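Local coordinates for protein xylosidase (PDB 6XN2) that probably hydrolyses xylose-containing chains such as xylo-oligosaccharides, as a family 43 glycoside hydrolase whose pocket binds xylose units, at residues V104-W118 and L131-G145. Numbering follows the deposited sequence.
Sequences VLHVRDVPWAQRQMW and LYFPAKRADGMFQIG. With XYP (beta-D-xylopyranose), chain E.
In the five-bladed beta-propeller of family 43, this contact joins two neighbouring four-stranded blades: the outermost strand of one, 99-106, and the connection after it run along the hairpin of strands 128-136 and 142-149, and end at the xylose pocket with Trp118. One face of the Trp118 indole lies under the sugar, with XYP C4 3.6 Å above its plane; the opposite face receives Phe142 CZ, 3.5 Å from Trp118 CE3. The two ring planes meet obliquely at 45°. Phe81 O takes the indole NE1, and Trp118 N donates to Pro134 O (3.0 Å).

The backbones meet around a classic beta bulge, Gln114 and Arg115 both facing Lys136. Lys136 O accepts from Gln114 N at 2.8 Å and more weakly from Arg115 N, while Lys136 N returns a nearly straight bond to Arg115 O (166° at the hydrogen). Lys136 and Gln116 run side by side; a bend at chi3 (-87°) turns the lysine chain so that CE sits over one Phe142 face and NZ donates to Gln116 OE1 in its carbonyl plane; the modelled 2.5 Å is unusually short, so the exact length is doubtful. Gln116 NE2 also donates to Phe81 O. Arg115 NH2 comes within 3.6 Å of Lys136 NZ, and Gln116 OE1 lies over the centre of the guanidinium.

Farther from the sugar, Phe133 is packed from several directions: Leu105 CD2 makes a CH-pi contact over one face, Val110 CG1 comes to the edge 3.7 Å from Phe133 CZ, and Met117 SD approaches obliquely. Trp112 lies across the hairpin, its CH2 3.7 Å from Ala135 CB.

The NE1 bond and Phe142 should limit rotation of the sugar-facing indole, while Trp118 N fixes its main chain; Gln116 OE1, near both charges, probably eases their proximity.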
ATOM      1  N   VAL A 104      -8.416 -16.273   2.379  1.00 29.50           N
ATOM      2  CA  VAL A 104      -9.713 -15.689   2.646  1.00 32.98           C
ATOM      3  C   VAL A 104     -10.506 -15.210   1.457  1.00 31.48           C
ATOM      4  O   VAL A 104     -11.629 -14.868   1.607  1.00 30.71           O
ATOM      5  CB  VAL A 104      -9.633 -14.551   3.669  1.00 31.28           C
ATOM      6  CG1 VAL A 104      -8.986 -15.007   4.930  1.00 30.66           C
ATOM      7  CG2 VAL A 104      -8.921 -13.356   3.119  1.00 30.37           C
ATOM      8  N   LEU A 105      -9.886 -15.200   0.298  1.00 31.04           N
ATOM      9  CA  LEU A 105     -10.514 -14.773  -0.921  1.00 32.00           C
ATOM     10  C   LEU A 105      -9.688 -15.238  -2.082  1.00 31.87           C
ATOM     11  O   LEU A 105      -8.495 -15.147  -2.050  1.00 32.90           O
ATOM     12  CB  LEU A 105     -10.655 -13.252  -0.989  1.00 27.83           C
ATOM     13  CG  LEU A 105     -11.311 -12.667  -2.225  1.00 30.65           C
ATOM     14  CD1 LEU A 105     -12.710 -13.182  -2.405  1.00 27.53           C
ATOM     15  CD2 LEU A 105     -11.296 -11.165  -2.245  1.00 27.13           C
ATOM     16  N   HIS A 106     -10.371 -15.746  -3.097  1.00 32.92           N
ATOM     17  CA  HIS A 106      -9.705 -16.217  -4.329  1.00 30.93           C
ATOM     18  C   HIS A 106     -10.374 -15.514  -5.498  1.00 31.77           C
ATOM     19  O   HIS A 106     -11.551 -15.284  -5.423  1.00 30.61           O
ATOM     20  CB  HIS A 106      -9.771 -17.740  -4.443  1.00 31.02           C
ATOM     21  CG  HIS A 106      -8.861 -18.304  -5.473  1.00 32.36           C
ATOM     22  ND1 HIS A 106      -9.162 -18.317  -6.797  1.00 31.91           N
ATOM     23  CD2 HIS A 106      -7.663 -18.895  -5.373  1.00 34.45           C
ATOM     24  CE1 HIS A 106      -8.179 -18.847  -7.468  1.00 34.57           C
ATOM     25  NE2 HIS A 106      -7.264 -19.211  -6.625  1.00 33.70           N
ATOM     26  N   VAL A 107      -9.632 -15.289  -6.578  1.00 27.45           N
ATOM     27  CA  VAL A 107     -10.120 -14.589  -7.800  1.00 31.98           C
ATOM     28  C   VAL A 107     -11.260 -15.350  -8.477  1.00 31.58           C
ATOM     29  O   VAL A 107     -12.069 -14.727  -9.109  1.00 33.78           O
ATOM     30  CB  VAL A 107      -8.967 -14.308  -8.768  1.00 29.08           C
ATOM     31  CG1 VAL A 107      -8.445 -15.577  -9.395  1.00 30.79           C
ATOM     32  CG2 VAL A 107      -9.355 -13.282  -9.813  1.00 31.78           C
ATOM     33  N   ARG A 108     -11.346 -16.665  -8.308  1.00 29.47           N
ATOM     34  CA  ARG A 108     -12.460 -17.473  -8.838  1.00 32.70           C
ATOM     35  C   ARG A 108     -13.812 -17.046  -8.231  1.00 30.18           C
ATOM     36  O   ARG A 108     -14.807 -17.262  -8.886  1.00 32.84           O
ATOM     37  CB  ARG A 108     -12.141 -18.950  -8.617  1.00 32.31           C
ATOM     38  CG  ARG A 108     -12.475 -19.456  -7.227  1.00 34.80           C
ATOM     39  CD  ARG A 108     -12.383 -20.951  -7.107  1.00 34.58           C
ATOM     40  NE  ARG A 108     -11.056 -21.417  -7.433  1.00 38.28           N
ATOM     41  CZ  ARG A 108     -10.191 -21.741  -6.520  1.00 39.88           C
ATOM     42  NH1 ARG A 108      -8.980 -22.137  -6.849  1.00 40.00           N
ATOM     43  NH2 ARG A 108     -10.549 -21.651  -5.263  1.00 43.60           N
ATOM     44  N   ASP A 109     -13.849 -16.487  -7.021  1.00 32.28           N
ATOM     45  CA  ASP A 109     -15.086 -16.014  -6.358  1.00 28.78           C
ATOM     46  C   ASP A 109     -15.285 -14.516  -6.583  1.00 33.77           C
ATOM     47  O   ASP A 109     -16.171 -13.963  -5.984  1.00 28.47           O
ATOM     48  CB  ASP A 109     -15.087 -16.422  -4.895  1.00 32.70           C
ATOM     49  CG  ASP A 109     -15.101 -17.926  -4.752  1.00 35.52           C
ATOM     50  OD1 ASP A 109     -15.849 -18.549  -5.464  1.00 34.54           O
ATOM     51  OD2 ASP A 109     -14.348 -18.430  -3.955  1.00 35.28           O
ATOM     52  N   VAL A 110     -14.442 -13.907  -7.407  1.00 28.99           N
ATOM     53  CA  VAL A 110     -14.601 -12.481  -7.796  1.00 28.95           C
ATOM     54  C   VAL A 110     -15.066 -12.491  -9.252  1.00 31.50           C
ATOM     55  O   VAL A 110     -14.240 -12.551 -10.124  1.00 32.09           O
ATOM     56  CB  VAL A 110     -13.302 -11.686  -7.616  1.00 28.38           C
ATOM     57  CG1 VAL A 110     -13.518 -10.228  -7.943  1.00 27.67           C
ATOM     58  CG2 VAL A 110     -12.764 -11.840  -6.214  1.00 27.38           C
ATOM     59  N   PRO A 111     -16.380 -12.416  -9.511  1.00 31.98           N
ATOM     60  CA  PRO A 111     -16.921 -12.545 -10.850  1.00 30.06           C
ATOM     61  C   PRO A 111     -16.419 -11.528 -11.872  1.00 32.48           C
ATOM     62  O   PRO A 111     -16.275 -11.879 -12.987  1.00 32.38           O
ATOM     63  CB  PRO A 111     -18.418 -12.342 -10.648  1.00 30.25           C
ATOM     64  CG  PRO A 111     -18.640 -12.665  -9.218  1.00 32.43           C
ATOM     65  CD  PRO A 111     -17.404 -12.171  -8.519  1.00 33.06           C
ATOM     66  N   TRP A 112     -16.163 -10.309 -11.433  1.00 29.07           N
ATOM     67  CA  TRP A 112     -15.751  -9.265 -12.365  1.00 30.75           C
ATOM     68  C   TRP A 112     -14.261  -9.328 -12.703  1.00 31.39           C
ATOM     69  O   TRP A 112     -13.819  -8.719 -13.672  1.00 33.29           O
ATOM     70  CB  TRP A 112     -16.097  -7.875 -11.803  1.00 29.62           C
ATOM     71  CG  TRP A 112     -15.351  -7.499 -10.551  1.00 28.68           C
ATOM     72  CD1 TRP A 112     -15.772  -7.668  -9.261  1.00 32.28           C
ATOM     73  CD2 TRP A 112     -14.058  -6.883 -10.472  1.00 30.40           C
ATOM     74  NE1 TRP A 112     -14.820  -7.198  -8.385  1.00 27.61           N
ATOM     75  CE2 TRP A 112     -13.758  -6.716  -9.104  1.00 28.19           C
ATOM     76  CE3 TRP A 112     -13.122  -6.462 -11.425  1.00 27.11           C
ATOM     77  CZ2 TRP A 112     -12.563  -6.144  -8.667  1.00 28.06           C
ATOM     78  CZ3 TRP A 112     -11.933  -5.897 -10.989  1.00 25.57           C
ATOM     79  CH2 TRP A 112     -11.664  -5.744  -9.627  1.00 25.13           C
ATOM     80  N   ALA A 113     -13.490 -10.065 -11.910  1.00 33.31           N
ATOM     81  CA  ALA A 113     -12.037 -10.081 -12.077  1.00 29.68           C
ATOM     82  C   ALA A 113     -11.540 -11.347 -12.749  1.00 33.65           C
ATOM     83  O   ALA A 113     -12.055 -12.436 -12.495  1.00 32.36           O
ATOM     84  CB  ALA A 113     -11.354  -9.918 -10.728  1.00 32.47           C
ATOM     85  N   GLN A 114     -10.521 -11.208 -13.592  1.00 33.25           N
ATOM     86  CA  GLN A 114      -9.909 -12.372 -14.227  1.00 36.12           C
ATOM     87  C   GLN A 114      -8.622 -12.794 -13.521  1.00 35.53           C
ATOM     88  O   GLN A 114      -8.384 -13.983 -13.293  1.00 34.45           O
ATOM     89  CB  GLN A 114      -9.613 -12.098 -15.707  1.00 39.02           C
ATOM     90  CG  GLN A 114      -9.144 -13.337 -16.465  1.00 41.57           C
ATOM     91  CD  GLN A 114      -8.256 -13.011 -17.660  1.00 53.88           C
ATOM     92  OE1 GLN A 114      -8.525 -12.079 -18.423  1.00 53.81           O
ATOM     93  NE2 GLN A 114      -7.186 -13.782 -17.823  1.00 63.05           N
ATOM     94  N   ARG A 115      -7.788 -11.821 -13.173  1.00 35.67           N
ATOM     95  CA  ARG A 115      -6.457 -12.138 -12.677  1.00 34.08           C
ATOM     96  C   ARG A 115      -5.823 -10.997 -11.886  1.00 34.06           C
ATOM     97  O   ARG A 115      -6.399  -9.915 -11.756  1.00 31.88           O
ATOM     98  CB  ARG A 115      -5.547 -12.508 -13.853  1.00 36.73           C
ATOM     99  CG  ARG A 115      -5.361 -11.367 -14.838  1.00 33.68           C
ATOM    100  CD  ARG A 115      -4.737 -11.825 -16.145  1.00 39.64           C
ATOM    101  NE  ARG A 115      -4.285 -10.681 -16.929  1.00 44.83           N
ATOM    102  CZ  ARG A 115      -3.009 -10.325 -17.062  1.00 50.60           C
ATOM    103  NH1 ARG A 115      -2.056 -11.040 -16.475  1.00 50.06           N
ATOM    104  NH2 ARG A 115      -2.683  -9.263 -17.792  1.00 48.95           N
ATOM    105  N   GLN A 116      -4.628 -11.275 -11.369  1.00 35.47           N
ATOM    106  CA  GLN A 116      -3.778 -10.298 -10.696  1.00 32.82           C
ATOM    107  C   GLN A 116      -4.460  -9.631  -9.503  1.00 29.95           C
ATOM    108  O   GLN A 116      -4.857  -8.461  -9.544  1.00 30.56           O
ATOM    109  CB  GLN A 116      -3.289  -9.257 -11.702  1.00 32.47           C
ATOM    110  CG  GLN A 116      -2.363  -9.873 -12.745  1.00 32.86           C
ATOM    111  CD  GLN A 116      -1.750  -8.851 -13.672  1.00 38.50           C
ATOM    112  OE1 GLN A 116      -2.455  -8.076 -14.314  1.00 37.94           O
ATOM    113  NE2 GLN A 116      -0.426  -8.846 -13.750  1.00 36.04           N
ATOM    114  N   MET A 117      -4.579 -10.409  -8.435  1.00 29.00           N
ATOM    115  CA  MET A 117      -5.071  -9.919  -7.161  1.00 30.20           C
ATOM    116  C   MET A 117      -3.922  -9.232  -6.434  1.00 28.63           C
ATOM    117  O   MET A 117      -3.107  -9.891  -5.782  1.00 30.06           O
ATOM    118  CB  MET A 117      -5.640 -11.073  -6.345  1.00 31.01           C
ATOM    119  CG  MET A 117      -6.773 -11.809  -7.055  1.00 29.17           C
ATOM    120  SD  MET A 117      -8.349 -10.971  -6.770  1.00 32.08           S
ATOM    121  CE  MET A 117      -8.897 -11.788  -5.274  1.00 26.97           C
ATOM    122  N   TRP A 118      -3.828  -7.921  -6.598  1.00 28.21           N
ATOM    123  CA  TRP A 118      -2.736  -7.121  -6.072  1.00 29.19           C
ATOM    124  C   TRP A 118      -2.943  -6.512  -4.691  1.00 30.21           C
ATOM    125  O   TRP A 118      -3.871  -6.830  -4.043  1.00 28.52           O
ATOM    126  CB  TRP A 118      -2.314  -6.098  -7.122  1.00 30.08           C
ATOM    127  CG  TRP A 118      -1.587  -6.715  -8.303  1.00 33.36           C
ATOM    128  CD1 TRP A 118      -1.442  -8.008  -8.569  1.00 32.13           C
ATOM    129  CD2 TRP A 118      -0.902  -6.023  -9.342  1.00 32.86           C
ATOM    130  NE1 TRP A 118      -0.712  -8.188  -9.701  1.00 31.35           N
ATOM    131  CE2 TRP A 118      -0.364  -6.978 -10.193  1.00 32.51           C
ATOM    132  CE3 TRP A 118      -0.676  -4.686  -9.622  1.00 31.42           C
ATOM    133  CZ2 TRP A 118       0.376  -6.642 -11.296  1.00 34.19           C
ATOM    134  CZ3 TRP A 118       0.046  -4.364 -10.714  1.00 30.34           C
ATOM    135  CH2 TRP A 118       0.562  -5.326 -11.538  1.00 29.68           C
ATOM    136  N   LEU A 131     -12.665  -6.117   2.835  1.00 26.42           N
ATOM    137  CA  LEU A 131     -11.389  -6.334   2.194  1.00 27.05           C
ATOM    138  C   LEU A 131     -11.381  -5.643   0.854  1.00 27.41           C
ATOM    139  O   LEU A 131     -12.099  -6.001   0.009  1.00 28.65           O
ATOM    140  CB  LEU A 131     -11.085  -7.819   2.044  1.00 27.65           C
ATOM    141  CG  LEU A 131      -9.734  -8.238   1.475  1.00 25.94           C
ATOM    142  CD1 LEU A 131      -8.613  -7.710   2.307  1.00 28.93           C
ATOM    143  CD2 LEU A 131      -9.604  -9.725   1.396  1.00 31.05           C
ATOM    144  N   TYR A 132     -10.587  -4.602   0.718  1.00 26.18           N
ATOM    145  CA  TYR A 132     -10.474  -3.856  -0.532  1.00 22.75           C
ATOM    146  C   TYR A 132      -9.298  -4.381  -1.337  1.00 26.62           C
ATOM    147  O   TYR A 132      -8.212  -4.548  -0.796  1.00 25.90           O
ATOM    148  CB  TYR A 132     -10.300  -2.360  -0.258  1.00 23.15           C
ATOM    149  CG  TYR A 132     -11.449  -1.777   0.504  1.00 25.82           C
ATOM    150  CD1 TYR A 132     -11.524  -1.902   1.886  1.00 29.44           C
ATOM    151  CD2 TYR A 132     -12.478  -1.116  -0.160  1.00 24.07           C
ATOM    152  CE1 TYR A 132     -12.594  -1.381   2.589  1.00 26.62           C
ATOM    153  CE2 TYR A 132     -13.552  -0.591   0.533  1.00 24.10           C
ATOM    154  CZ  TYR A 132     -13.604  -0.726   1.904  1.00 26.93           C
ATOM    155  OH  TYR A 132     -14.666  -0.204   2.596  1.00 28.98           O
ATOM    156  N   PHE A 133      -9.506  -4.638  -2.624  1.00 28.81           N
ATOM    157  CA  PHE A 133      -8.447  -5.228  -3.440  1.00 24.90           C
ATOM    158  C   PHE A 133      -8.499  -4.774  -4.893  1.00 28.26           C
ATOM    159  O   PHE A 133      -9.581  -4.600  -5.460  1.00 26.05           O
ATOM    160  CB  PHE A 133      -8.526  -6.760  -3.377  1.00 25.50           C
ATOM    161  CG  PHE A 133      -9.789  -7.325  -3.971  1.00 28.67           C
ATOM    162  CD1 PHE A 133     -10.959  -7.361  -3.233  1.00 29.15           C
ATOM    163  CD2 PHE A 133      -9.803  -7.822  -5.265  1.00 27.05           C
ATOM    164  CE1 PHE A 133     -12.125  -7.872  -3.773  1.00 27.78           C
ATOM    165  CE2 PHE A 133     -10.976  -8.331  -5.814  1.00 25.24           C
ATOM    166  CZ  PHE A 133     -12.127  -8.364  -5.066  1.00 27.17           C
ATOM    167  N   PRO A 134      -7.321  -4.582  -5.505  1.00 26.49           N
ATOM    168  CA  PRO A 134      -7.248  -4.308  -6.936  1.00 25.20           C
ATOM    169  C   PRO A 134      -7.129  -5.611  -7.726  1.00 25.13           C
ATOM    170  O   PRO A 134      -6.377  -6.522  -7.350  1.00 27.70           O
ATOM    171  CB  PRO A 134      -5.981  -3.465  -7.057  1.00 29.01           C
ATOM    172  CG  PRO A 134      -5.076  -4.035  -5.982  1.00 27.68           C
ATOM    173  CD  PRO A 134      -5.987  -4.566  -4.877  1.00 25.97           C
ATOM    174  N   ALA A 135      -7.886  -5.713  -8.808  1.00 27.68           N
ATOM    175  CA  ALA A 135      -7.749  -6.853  -9.698  1.00 27.63           C
ATOM    176  C   ALA A 135      -8.012  -6.401 -11.118  1.00 28.40           C
ATOM    177  O   ALA A 135      -8.547  -5.316 -11.345  1.00 31.49           O
ATOM    178  CB  ALA A 135      -8.695  -7.982  -9.294  1.00 27.50           C
ATOM    179  N   LYS A 136      -7.634  -7.240 -12.070  1.00 30.16           N
ATOM    180  CA  LYS A 136      -7.725  -6.897 -13.476  1.00 29.48           C
ATOM    181  C   LYS A 136      -8.920  -7.594 -14.123  1.00 33.44           C
ATOM    182  O   LYS A 136      -9.095  -8.806 -13.971  1.00 30.91           O
ATOM    183  CB  LYS A 136      -6.421  -7.282 -14.177  1.00 30.18           C
ATOM    184  CG  LYS A 136      -6.279  -6.734 -15.573  1.00 33.78           C
ATOM    185  CD  LYS A 136      -4.868  -6.950 -16.108  1.00 34.20           C
ATOM    186  CE  LYS A 136      -3.948  -5.806 -15.717  1.00 35.48           C
ATOM    187  NZ  LYS A 136      -2.526  -6.168 -15.989  1.00 31.01           N
ATOM    188  N   ARG A 137      -9.701  -6.841 -14.871  1.00 29.78           N
ATOM    189  CA  ARG A 137     -10.819  -7.391 -15.595  1.00 32.55           C
ATOM    190  C   ARG A 137     -10.326  -8.171 -16.789  1.00 35.63           C
ATOM    191  O   ARG A 137      -9.202  -8.030 -17.206  1.00 33.69           O
ATOM    192  CB  ARG A 137     -11.730  -6.296 -16.117  1.00 33.94           C
ATOM    193  CG  ARG A 137     -12.298  -5.382 -15.081  1.00 34.07           C
ATOM    194  CD  ARG A 137     -13.353  -4.430 -15.588  1.00 38.32           C
ATOM    195  NE  ARG A 137     -13.015  -3.810 -16.847  1.00 44.55           N
ATOM    196  CZ  ARG A 137     -13.046  -2.509 -17.083  1.00 45.37           C
ATOM    197  NH1 ARG A 137     -13.358  -1.683 -16.131  1.00 44.77           N
ATOM    198  NH2 ARG A 137     -12.734  -2.036 -18.267  1.00 43.77           N
ATOM    199  N   ALA A 138     -11.200  -8.969 -17.371  1.00 36.59           N
ATOM    200  CA  ALA A 138     -10.802  -9.747 -18.537  1.00 37.85           C
ATOM    201  C   ALA A 138     -10.247  -8.856 -19.647  1.00 37.62           C
ATOM    202  O   ALA A 138      -9.372  -9.281 -20.399  1.00 39.02           O
ATOM    203  CB  ALA A 138     -11.968 -10.557 -19.052  1.00 37.42           C
ATOM    204  N   ASP A 139     -10.740  -7.621 -19.740  1.00 36.61           N
ATOM    205  CA  ASP A 139     -10.287  -6.710 -20.794  1.00 39.70           C
ATOM    206  C   ASP A 139      -8.999  -5.969 -20.436  1.00 37.48           C
ATOM    207  O   ASP A 139      -8.615  -5.014 -21.114  1.00 39.06           O
ATOM    208  CB  ASP A 139     -11.385  -5.699 -21.158  1.00 36.95           C
ATOM    209  CG  ASP A 139     -11.694  -4.697 -20.038  1.00 41.29           C
ATOM    210  OD1 ASP A 139     -11.036  -4.699 -18.972  1.00 40.80           O
ATOM    211  OD2 ASP A 139     -12.616  -3.883 -20.243  1.00 43.88           O
ATOM    212  N   GLY A 140      -8.345  -6.398 -19.364  1.00 34.65           N
ATOM    213  CA  GLY A 140      -7.030  -5.884 -19.025  1.00 35.42           C
ATOM    214  C   GLY A 140      -6.991  -4.659 -18.126  1.00 33.13           C
ATOM    215  O   GLY A 140      -5.913  -4.231 -17.719  1.00 31.24           O
ATOM    216  N   MET A 141      -8.127  -4.100 -17.787  1.00 33.55           N
ATOM    217  CA  MET A 141      -8.167  -2.942 -16.949  1.00 29.37           C
ATOM    218  C   MET A 141      -8.286  -3.257 -15.467  1.00 34.50           C
ATOM    219  O   MET A 141      -9.110  -4.022 -15.075  1.00 27.94           O
ATOM    220  CB  MET A 141      -9.354  -2.063 -17.317  1.00 37.11           C
ATOM    221  CG  MET A 141      -9.401  -1.535 -18.736  1.00 39.80           C
ATOM    222  SD  MET A 141      -8.026  -0.497 -19.168  1.00 40.00           S
ATOM    223  CE  MET A 141      -6.906  -1.649 -19.829  1.00 42.21           C
ATOM    224  N   PHE A 142      -7.431  -2.636 -14.672  1.00 29.73           N
ATOM    225  CA  PHE A 142      -7.505  -2.734 -13.211  1.00 29.08           C
ATOM    226  C   PHE A 142      -8.680  -1.939 -12.665  1.00 30.09           C
ATOM    227  O   PHE A 142      -8.974  -0.835 -13.131  1.00 25.28           O
ATOM    228  CB  PHE A 142      -6.219  -2.224 -12.551  1.00 28.73           C
ATOM    229  CG  PHE A 142      -5.132  -3.261 -12.419  1.00 28.19           C
ATOM    230  CD1 PHE A 142      -5.332  -4.406 -11.659  1.00 31.01           C
ATOM    231  CD2 PHE A 142      -3.897  -3.068 -13.015  1.00 27.34           C
ATOM    232  CE1 PHE A 142      -4.333  -5.350 -11.522  1.00 28.68           C
ATOM    233  CE2 PHE A 142      -2.895  -4.002 -12.873  1.00 28.14           C
ATOM    234  CZ  PHE A 142      -3.114  -5.145 -12.127  1.00 32.02           C
ATOM    235  N   GLN A 143      -9.266  -2.427 -11.601  1.00 28.20           N
ATOM    236  CA  GLN A 143     -10.300  -1.759 -10.846  1.00 26.91           C
ATOM    237  C   GLN A 143     -10.192  -2.265  -9.404  1.00 27.34           C
ATOM    238  O   GLN A 143      -9.506  -3.173  -9.107  1.00 25.83           O
ATOM    239  CB  GLN A 143     -11.699  -1.962 -11.404  1.00 29.18           C
ATOM    240  CG  GLN A 143     -12.149  -0.940 -12.414  1.00 33.25           C
ATOM    241  CD  GLN A 143     -13.639  -0.954 -12.645  1.00 31.01           C
ATOM    242  OE1 GLN A 143     -14.112  -1.648 -13.467  1.00 34.26           O
ATOM    243  NE2 GLN A 143     -14.346  -0.179 -11.915  1.00 31.64           N
ATOM    244  N   ILE A 144     -10.891  -1.624  -8.519  1.00 24.38           N
ATOM    245  CA  ILE A 144     -10.825  -1.978  -7.122  1.00 28.17           C
ATOM    246  C   ILE A 144     -12.164  -2.548  -6.696  1.00 26.38           C
ATOM    247  O   ILE A 144     -13.198  -1.912  -6.881  1.00 28.50           O
ATOM    248  CB  ILE A 144     -10.449  -0.763  -6.267  1.00 26.21           C
ATOM    249  CG1 ILE A 144      -9.015  -0.357  -6.596  1.00 32.72           C
ATOM    250  CG2 ILE A 144     -10.599  -1.088  -4.783  1.00 25.64           C
ATOM    251  CD1 ILE A 144      -8.622   0.941  -6.004  1.00 29.90           C
ATOM    252  N   GLY A 145     -12.138  -3.771  -6.177  1.00 25.70           N
ATOM    253  CA  GLY A 145     -13.337  -4.405  -5.665  1.00 29.17           C
ATOM    254  C   GLY A 145     -13.303  -4.472  -4.152  1.00 27.87           C
ATOM    255  O   GLY A 145     -12.293  -4.147  -3.528  1.00 27.45           O
TER
HETATM  256  O1  XYP E 402       3.491  -2.789  -8.871  1.00 38.05           O
HETATM  257  C1  XYP E 402       3.313  -3.545  -7.696  1.00 41.49           C
HETATM  258  C2  XYP E 402       1.961  -3.199  -7.109  1.00 41.04           C
HETATM  259  C3  XYP E 402       1.490  -4.209  -6.112  1.00 36.80           C
HETATM  260  C4  XYP E 402       1.645  -5.610  -6.666  1.00 39.65           C
HETATM  261  C5  XYP E 402       3.070  -5.820  -7.087  1.00 38.44           C
HETATM  262  O2  XYP E 402       1.955  -1.941  -6.450  1.00 38.59           O
HETATM  263  O3  XYP E 402       0.145  -3.868  -5.957  1.00 35.56           O
HETATM  264  O4  XYP E 402       1.353  -6.547  -5.680  1.00 38.52           O
HETATM  265  O5  XYP E 402       3.431  -4.893  -8.071  1.00 41.42           O
HETATM  266  O   HOH W   1      -6.702  -9.710 -18.137  1.00 40.49           O
HETATM  267  O   HOH W   2      -0.382  -7.879 -17.676  1.00 49.43           O